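Local coordinates for protein 1-pyrroline-5-carboxylate dehydrogenase (Thermus thermophilus, PDB 1UZB) that probably oxidises glutamate semialdehyde, the hydrolysed open-chain form of 1-pyrroline-5-carboxylate, to glutamate, as a member of the NAD(P)-dependent aldehyde dehydrogenase family, at residues H37-I42 / W46-E51; A71-A76 / G244-E249. One frame throughout, in Å; residues are numbered along the deposited sequence.

In the fold
From the N terminus, the chain leaves helix 17-32 and enters strand 36-42, which turns tightly back into strand 45-47; contact 1 closes this hairpin across only three residues. Strands 52-57 and 64-69 then complete the four-stranded sheet before contact 2 opens at the start of helix 73-90. Contact 2 closes a long loop of 167 residues by meeting helix 242-248, so the two contacts follow one another, neither nested nor crossed. They touch in space all the same: Leu40 CD1 of contact 1 lies 3.6 Å from Glu75 CG of contact 2. Together they tie the N-terminal hairpin, through helix 73-90, to a helix packed against strand 165-180.

Contact 1: H37-I42 / W46-E51; sequences HYPLYI and WVDTKE
Tyr41 drives the edge of its ring into one face of the Trp46 indole, a T-shaped pair with the planes at 66°. The touching atom is Tyr41 CD1, 3.6 Å from Trp46 CE2 and above the middle of the ring system, while Tyr41 CB makes a CH-pi contact over the six-membered ring. Tyr41 reaches this place because its CG stands anti to the backbone N (chi1 -172°). At the indole's edge lies the carbonyl of Pro39, whose O is 3.4 Å from Trp46 CE3; that oxygen is buried here without a hydrogen-bond partner. With the indole cut back to an alanine, the Tyr41 edge is likely to lose the face it packs on, and a gap to open beside Pro39. Next along the strands, with side chains on the opposite face, Leu40 and Val47 form an antiparallel hydrogen-bonded pair, Leu40 N to Val47 O and Val47 N to Leu40 O both 2.8 Å. This is a beta hairpin of strands 36-42 and 45-47, the latter outermost in a mixed four-stranded sheet within the chain. On the Leu40 face, Leu40 CD1 packs on Thr49 CG2 at 3.6 Å. Past the paired residues, His37 NE2 donates to Asp48 OD1 at 2.8 Å in a nearly straight bond. OD1 lies close to the imidazole plane, and NE2 meets it on the syn side of the carboxylate, somewhat out of that group's plane. Thr49 N grips the same Asp48 OD1 from the opposite face, at 2.9 Å: two donors on one oxygen, which should restrain the carboxylate's turn. Further out, Thr67 OG1 hydrogen-bonds to His37 ND1; with both ring nitrogens engaged, ring rotation is limited. The Tyr41 hydroxyl is hydrogen-bonded to His224 ND1 on helix 213-226, whose Phe220 touches Trp46.

Contact 2: A71-A76 / G244-E249; sequences AGKAEA and GAYLVE
The Tyr246 ring carries the Lys73 side chain across one face: Lys73 CB sits over the ring centre, 4.2 Å from the Tyr246 centroid, a CH-pi contact. Ala76 CB comes in obliquely, 3.8 Å from Tyr246 CD2, and the ring also makes an edge-to-face pair with His250. With CG anti to the carbonyl carbon (chi1 -66°) and the chain extended beyond it, the lysine runs obliquely over the ring with its methylenes against the carbons. The Ala76 methyl, one helical turn on, touches Leu247 CD2 as well. The first turn of helix 73-90, with Gly72 as N-cap, thus meets the end of helix 242-248. Leu247 also packs on Val178 of strand 165-180, which belongs to the sheet that in this family forms the cofactor-binding domain. Between 71-76 and 244-249 the contact is apolar and CH-pi, with the tyrosine ring as the main surface. At its margin two hydrogen bonds also stitch the helices together, each from a glutamate on the facing helix: Glu77, on the helix of Lys73, meets the Tyr246 hydroxyl, and Glu242, at the start of the helix of Tyr246, holds the backbone N of Lys73.

Contact 1: H37-I42 / W46-E51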
ATOM      1  N   HIS A  37     -12.990 -52.293   5.030  1.00 11.50           N
ATOM      2  CA  HIS A  37     -13.575 -51.745   6.250  1.00 10.93           C
ATOM      3  C   HIS A  37     -12.769 -50.565   6.782  1.00 11.31           C
ATOM      4  O   HIS A  37     -11.554 -50.659   6.940  1.00 12.62           O
ATOM      5  CB  HIS A  37     -13.649 -52.819   7.333  1.00 10.57           C
ATOM      6  CG  HIS A  37     -14.316 -52.356   8.589  1.00 10.63           C
ATOM      7  ND1 HIS A  37     -15.666 -52.089   8.657  1.00 11.40           N
ATOM      8  CD2 HIS A  37     -13.817 -52.088   9.819  1.00 12.59           C
ATOM      9  CE1 HIS A  37     -15.971 -51.677   9.875  1.00 11.18           C
ATOM     10  NE2 HIS A  37     -14.867 -51.668  10.599  1.00 11.21           N
ATOM     11  N   TYR A  38     -13.452 -49.460   7.069  1.00 10.86           N
ATOM     12  CA  TYR A  38     -12.787 -48.266   7.586  1.00 10.42           C
ATOM     13  C   TYR A  38     -13.299 -47.932   8.986  1.00  9.97           C
ATOM     14  O   TYR A  38     -14.491 -47.720   9.185  1.00 10.67           O
ATOM     15  CB  TYR A  38     -13.036 -47.069   6.662  1.00 10.95           C
ATOM     16  CG  TYR A  38     -12.738 -47.324   5.197  1.00 11.07           C
ATOM     17  CD1 TYR A  38     -13.618 -48.060   4.403  1.00 11.45           C
ATOM     18  CD2 TYR A  38     -11.576 -46.829   4.606  1.00 12.39           C
ATOM     19  CE1 TYR A  38     -13.347 -48.297   3.055  1.00 11.34           C
ATOM     20  CE2 TYR A  38     -11.296 -47.061   3.260  1.00 12.06           C
ATOM     21  CZ  TYR A  38     -12.184 -47.793   2.492  1.00 11.53           C
ATOM     22  OH  TYR A  38     -11.905 -48.017   1.163  1.00 12.71           O
ATOM     23  N   PRO A  39     -12.397 -47.880   9.978  1.00 10.61           N
ATOM     24  CA  PRO A  39     -12.813 -47.565  11.349  1.00  9.97           C
ATOM     25  C   PRO A  39     -13.060 -46.070  11.562  1.00 10.60           C
ATOM     26  O   PRO A  39     -12.984 -45.272  10.625  1.00 10.75           O
ATOM     27  CB  PRO A  39     -11.634 -48.052  12.193  1.00 10.59           C
ATOM     28  CG  PRO A  39     -10.940 -49.061  11.307  1.00 11.75           C
ATOM     29  CD  PRO A  39     -11.022 -48.403   9.963  1.00 10.74           C
ATOM     30  N   LEU A  40     -13.380 -45.709  12.800  1.00  9.47           N
ATOM     31  CA  LEU A  40     -13.576 -44.311  13.164  1.00  9.37           C
ATOM     32  C   LEU A  40     -12.158 -43.768  13.348  1.00  8.57           C
ATOM     33  O   LEU A  40     -11.204 -44.539  13.412  1.00  7.61           O
ATOM     34  CB  LEU A  40     -14.311 -44.196  14.506  1.00 10.23           C
ATOM     35  CG  LEU A  40     -15.608 -44.981  14.736  1.00 10.86           C
ATOM     36  CD1 LEU A  40     -16.099 -44.768  16.168  1.00 10.09           C
ATOM     37  CD2 LEU A  40     -16.661 -44.528  13.741  1.00  9.74           C
ATOM     38  N   TYR A  41     -12.011 -42.452  13.420  1.00  8.54           N
ATOM     39  CA  TYR A  41     -10.699 -41.863  13.656  1.00  8.03           C
ATOM     40  C   TYR A  41     -10.885 -40.912  14.830  1.00  8.89           C
ATOM     41  O   TYR A  41     -11.544 -39.877  14.710  1.00  8.84           O
ATOM     42  CB  TYR A  41     -10.191 -41.098  12.431  1.00  7.76           C
ATOM     43  CG  TYR A  41      -8.749 -40.640  12.555  1.00  8.33           C
ATOM     44  CD1 TYR A  41      -7.690 -41.524  12.327  1.00  7.80           C
ATOM     45  CD2 TYR A  41      -8.441 -39.323  12.901  1.00  6.75           C
ATOM     46  CE1 TYR A  41      -6.360 -41.103  12.437  1.00  8.46           C
ATOM     47  CE2 TYR A  41      -7.122 -38.896  13.017  1.00  8.33           C
ATOM     48  CZ  TYR A  41      -6.087 -39.786  12.783  1.00  8.21           C
ATOM     49  OH  TYR A  41      -4.784 -39.354  12.878  1.00  8.09           O
ATOM     50  N   ILE A  42     -10.318 -41.281  15.973  1.00  8.44           N
ATOM     51  CA  ILE A  42     -10.442 -40.488  17.186  1.00  9.39           C
ATOM     52  C   ILE A  42      -9.096 -40.346  17.875  1.00  9.41           C
ATOM     53  O   ILE A  42      -8.374 -41.326  18.042  1.00  9.13           O
ATOM     54  CB  ILE A  42     -11.415 -41.156  18.184  1.00  9.27           C
ATOM     55  CG1 ILE A  42     -12.782 -41.360  17.529  1.00  9.99           C
ATOM     56  CG2 ILE A  42     -11.539 -40.302  19.438  1.00 11.45           C
ATOM     57  CD1 ILE A  42     -13.746 -42.191  18.359  1.00 11.01           C
ATOM     58  N   TRP A  46      -7.089 -44.924  14.488  1.00 11.38           N
ATOM     59  CA  TRP A  46      -8.285 -45.548  13.943  1.00 11.60           C
ATOM     60  C   TRP A  46      -8.861 -46.460  15.020  1.00 12.59           C
ATOM     61  O   TRP A  46      -8.160 -47.318  15.563  1.00 15.46           O
ATOM     62  CB  TRP A  46      -7.944 -46.348  12.685  1.00 10.22           C
ATOM     63  CG  TRP A  46      -7.477 -45.481  11.553  1.00 11.05           C
ATOM     64  CD1 TRP A  46      -6.185 -45.180  11.224  1.00 11.70           C
ATOM     65  CD2 TRP A  46      -8.304 -44.768  10.625  1.00 10.55           C
ATOM     66  NE1 TRP A  46      -6.158 -44.322  10.149  1.00 11.69           N
ATOM     67  CE2 TRP A  46      -7.444 -44.054   9.763  1.00 10.47           C
ATOM     68  CE3 TRP A  46      -9.691 -44.661  10.440  1.00 10.42           C
ATOM     69  CZ2 TRP A  46      -7.925 -43.242   8.729  1.00 11.24           C
ATOM     70  CZ3 TRP A  46     -10.169 -43.853   9.410  1.00  9.44           C
ATOM     71  CH2 TRP A  46      -9.284 -43.155   8.569  1.00  9.81           C
ATOM     72  N   VAL A  47     -10.135 -46.258  15.336  1.00 12.62           N
ATOM     73  CA  VAL A  47     -10.818 -47.029  16.367  1.00 14.14           C
ATOM     74  C   VAL A  47     -12.032 -47.729  15.773  1.00 13.60           C
ATOM     75  O   VAL A  47     -12.911 -47.082  15.202  1.00 12.29           O
ATOM     76  CB  VAL A  47     -11.288 -46.106  17.516  1.00 14.75           C
ATOM     77  CG1 VAL A  47     -11.872 -46.934  18.651  1.00 18.75           C
ATOM     78  CG2 VAL A  47     -10.127 -45.257  18.007  1.00 15.49           C
ATOM     79  N   ASP A  48     -12.086 -49.049  15.915  1.00 13.42           N
ATOM     80  CA  ASP A  48     -13.194 -49.822  15.376  1.00 13.58           C
ATOM     81  C   ASP A  48     -14.314 -49.971  16.402  1.00 13.79           C
ATOM     82  O   ASP A  48     -14.133 -49.676  17.584  1.00 13.34           O
ATOM     83  CB  ASP A  48     -12.706 -51.209  14.951  1.00 13.56           C
ATOM     84  CG  ASP A  48     -13.438 -51.738  13.733  1.00 14.90           C
ATOM     85  OD1 ASP A  48     -14.491 -51.172  13.367  1.00 13.72           O
ATOM     86  OD2 ASP A  48     -12.959 -52.728  13.144  1.00 17.41           O
ATOM     87  N   THR A  49     -15.475 -50.419  15.935  1.00 12.92           N
ATOM     88  CA  THR A  49     -16.628 -50.635  16.800  1.00 14.14           C
ATOM     89  C   THR A  49     -17.227 -51.994  16.464  1.00 15.12           C
ATOM     90  O   THR A  49     -16.888 -52.587  15.441  1.00 15.39           O
ATOM     91  CB  THR A  49     -17.703 -49.547  16.595  1.00 14.41           C
ATOM     92  OG1 THR A  49     -18.153 -49.566  15.236  1.00 12.80           O
ATOM     93  CG2 THR A  49     -17.135 -48.175  16.918  1.00 13.86           C
ATOM     94  N   LYS A  50     -18.109 -52.490  17.325  1.00 17.90           N
ATOM     95  CA  LYS A  50     -18.741 -53.782  17.089  1.00 20.11           C
ATOM     96  C   LYS A  50     -19.717 -53.673  15.924  1.00 19.94           C
ATOM     97  O   LYS A  50     -19.711 -54.505  15.017  1.00 20.29           O
ATOM     98  CB  LYS A  50     -19.475 -54.257  18.346  1.00 21.74           C
ATOM     99  CG  LYS A  50     -20.145 -55.616  18.195  1.00 24.96           C
ATOM    100  CD  LYS A  50     -20.750 -56.093  19.509  1.00 27.16           C
ATOM    101  CE  LYS A  50     -21.827 -55.142  20.014  1.00 29.31           C
ATOM    102  NZ  LYS A  50     -22.961 -55.021  19.057  1.00 31.15           N
ATOM    103  N   GLU A  51     -20.553 -52.640  15.954  1.00 19.45           N
ATOM    104  CA  GLU A  51     -21.527 -52.416  14.894  1.00 20.09           C
ATOM    105  C   GLU A  51     -20.842 -51.758  13.703  1.00 18.94           C
ATOM    106  O   GLU A  51     -19.801 -51.117  13.855  1.00 17.77           O
ATOM    107  CB  GLU A  51     -22.664 -51.523  15.394  1.00 21.78           C
ATOM    108  CG  GLU A  51     -23.488 -52.142  16.514  1.00 25.31           C
ATOM    109  CD  GLU A  51     -24.611 -51.238  16.986  1.00 27.79           C
ATOM    110  OE1 GLU A  51     -25.365 -51.652  17.894  1.00 29.32           O
ATOM    111  OE2 GLU A  51     -24.741 -50.115  16.454  1.00 29.64           O
TER

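Contact 2: A71-A76 / G244-E249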
ATOM      1  N   ALA A  71     -20.345 -44.944  15.003  1.00 11.30           N
ATOM      2  CA  ALA A  71     -20.191 -44.209  16.248  1.00 12.05           C
ATOM      3  C   ALA A  71     -21.505 -44.035  16.989  1.00 13.71           C
ATOM      4  O   ALA A  71     -22.566 -43.881  16.380  1.00 15.58           O
ATOM      5  CB  ALA A  71     -19.570 -42.842  15.974  1.00 13.41           C
ATOM      6  N   GLY A  72     -21.411 -44.073  18.314  1.00 12.92           N
ATOM      7  CA  GLY A  72     -22.566 -43.887  19.171  1.00 13.44           C
ATOM      8  C   GLY A  72     -22.235 -42.727  20.089  1.00 12.77           C
ATOM      9  O   GLY A  72     -21.236 -42.040  19.875  1.00 12.96           O
ATOM     10  N   LYS A  73     -23.052 -42.505  21.112  1.00 13.01           N
ATOM     11  CA  LYS A  73     -22.808 -41.411  22.044  1.00 13.13           C
ATOM     12  C   LYS A  73     -21.455 -41.535  22.743  1.00 13.09           C
ATOM     13  O   LYS A  73     -20.758 -40.540  22.936  1.00 12.11           O
ATOM     14  CB  LYS A  73     -23.927 -41.344  23.087  1.00 14.77           C
ATOM     15  CG  LYS A  73     -25.284 -40.984  22.505  1.00 16.55           C
ATOM     16  CD  LYS A  73     -26.345 -40.906  23.589  1.00 19.47           C
ATOM     17  CE  LYS A  73     -27.686 -40.477  23.023  1.00 22.22           C
ATOM     18  NZ  LYS A  73     -28.728 -40.403  24.083  1.00 24.61           N
ATOM     19  N   ALA A  74     -21.083 -42.755  23.120  1.00 11.90           N
ATOM     20  CA  ALA A  74     -19.810 -42.983  23.796  1.00 11.88           C
ATOM     21  C   ALA A  74     -18.634 -42.521  22.938  1.00 11.00           C
ATOM     22  O   ALA A  74     -17.741 -41.819  23.417  1.00 12.28           O
ATOM     23  CB  ALA A  74     -19.656 -44.461  24.140  1.00 13.59           C
ATOM     24  N   GLU A  75     -18.630 -42.922  21.671  1.00 11.63           N
ATOM     25  CA  GLU A  75     -17.552 -42.532  20.769  1.00 10.36           C
ATOM     26  C   GLU A  75     -17.553 -41.024  20.531  1.00 10.13           C
ATOM     27  O   GLU A  75     -16.494 -40.415  20.375  1.00  9.26           O
ATOM     28  CB  GLU A  75     -17.669 -43.285  19.439  1.00 10.90           C
ATOM     29  CG  GLU A  75     -17.391 -44.785  19.548  1.00 13.76           C
ATOM     30  CD  GLU A  75     -18.555 -45.570  20.135  1.00 14.47           C
ATOM     31  OE1 GLU A  75     -18.341 -46.737  20.531  1.00 17.88           O
ATOM     32  OE2 GLU A  75     -19.681 -45.034  20.191  1.00 15.95           O
ATOM     33  N   ALA A  76     -18.738 -40.422  20.516  1.00  8.88           N
ATOM     34  CA  ALA A  76     -18.857 -38.981  20.315  1.00  9.98           C
ATOM     35  C   ALA A  76     -18.255 -38.252  21.510  1.00 10.17           C
ATOM     36  O   ALA A  76     -17.553 -37.256  21.352  1.00 10.76           O
ATOM     37  CB  ALA A  76     -20.323 -38.591  20.141  1.00 10.47           C
ATOM     38  N   GLY A 244     -25.275 -36.867  15.614  1.00 13.40           N
ATOM     39  CA  GLY A 244     -25.489 -35.454  15.352  1.00 13.49           C
ATOM     40  C   GLY A 244     -26.265 -34.729  16.434  1.00 12.13           C
ATOM     41  O   GLY A 244     -25.889 -33.631  16.850  1.00 12.05           O
ATOM     42  N   ALA A 245     -27.354 -35.335  16.891  1.00 11.94           N
ATOM     43  CA  ALA A 245     -28.178 -34.728  17.926  1.00 11.77           C
ATOM     44  C   ALA A 245     -27.389 -34.569  19.221  1.00 12.17           C
ATOM     45  O   ALA A 245     -27.420 -33.517  19.857  1.00 12.30           O
ATOM     46  CB  ALA A 245     -29.418 -35.577  18.173  1.00 12.40           C
ATOM     47  N   TYR A 246     -26.677 -35.622  19.605  1.00 10.74           N
ATOM     48  CA  TYR A 246     -25.888 -35.609  20.828  1.00 11.32           C
ATOM     49  C   TYR A 246     -24.874 -34.464  20.846  1.00  9.73           C
ATOM     50  O   TYR A 246     -24.721 -33.775  21.856  1.00  9.94           O
ATOM     51  CB  TYR A 246     -25.158 -36.945  20.987  1.00 12.06           C
ATOM     52  CG  TYR A 246     -24.370 -37.073  22.269  1.00 11.54           C
ATOM     53  CD1 TYR A 246     -25.015 -37.274  23.491  1.00 12.57           C
ATOM     54  CD2 TYR A 246     -22.980 -36.990  22.262  1.00 12.43           C
ATOM     55  CE1 TYR A 246     -24.290 -37.392  24.674  1.00 14.74           C
ATOM     56  CE2 TYR A 246     -22.245 -37.104  23.440  1.00 13.48           C
ATOM     57  CZ  TYR A 246     -22.907 -37.307  24.643  1.00 14.28           C
ATOM     58  OH  TYR A 246     -22.188 -37.433  25.812  1.00 16.55           O
ATOM     59  N   LEU A 247     -24.182 -34.258  19.731  1.00  9.02           N
ATOM     60  CA  LEU A 247     -23.179 -33.202  19.652  1.00  8.39           C
ATOM     61  C   LEU A 247     -23.768 -31.802  19.513  1.00  8.49           C
ATOM     62  O   LEU A 247     -23.321 -30.867  20.180  1.00  8.11           O
ATOM     63  CB  LEU A 247     -22.216 -33.489  18.498  1.00  8.86           C
ATOM     64  CG  LEU A 247     -21.313 -34.696  18.760  1.00  8.98           C
ATOM     65  CD1 LEU A 247     -20.512 -35.028  17.511  1.00 10.26           C
ATOM     66  CD2 LEU A 247     -20.392 -34.388  19.931  1.00 10.06           C
ATOM     67  N   VAL A 248     -24.766 -31.654  18.652  1.00  7.36           N
ATOM     68  CA  VAL A 248     -25.397 -30.357  18.452  1.00  7.07           C
ATOM     69  C   VAL A 248     -25.966 -29.789  19.754  1.00  8.22           C
ATOM     70  O   VAL A 248     -25.866 -28.589  20.008  1.00  9.14           O
ATOM     71  CB  VAL A 248     -26.524 -30.450  17.395  1.00  8.62           C
ATOM     72  CG1 VAL A 248     -27.385 -29.197  17.428  1.00  9.48           C
ATOM     73  CG2 VAL A 248     -25.914 -30.637  16.007  1.00  9.72           C
ATOM     74  N   GLU A 249     -26.548 -30.655  20.580  1.00  9.46           N
ATOM     75  CA  GLU A 249     -27.155 -30.235  21.843  1.00 10.52           C
ATOM     76  C   GLU A 249     -26.214 -30.291  23.049  1.00  9.44           C
ATOM     77  O   GLU A 249     -26.587 -29.897  24.155  1.00 10.77           O
ATOM     78  CB  GLU A 249     -28.386 -31.100  22.135  1.00 13.59           C
ATOM     79  CG  GLU A 249     -29.433 -31.092  21.030  1.00 17.59           C
ATOM     80  CD  GLU A 249     -30.597 -32.024  21.318  1.00 20.84           C
ATOM     81  OE1 GLU A 249     -30.354 -33.229  21.549  1.00 23.96           O
ATOM     82  OE2 GLU A 249     -31.754 -31.555  21.304  1.00 24.28           O
TER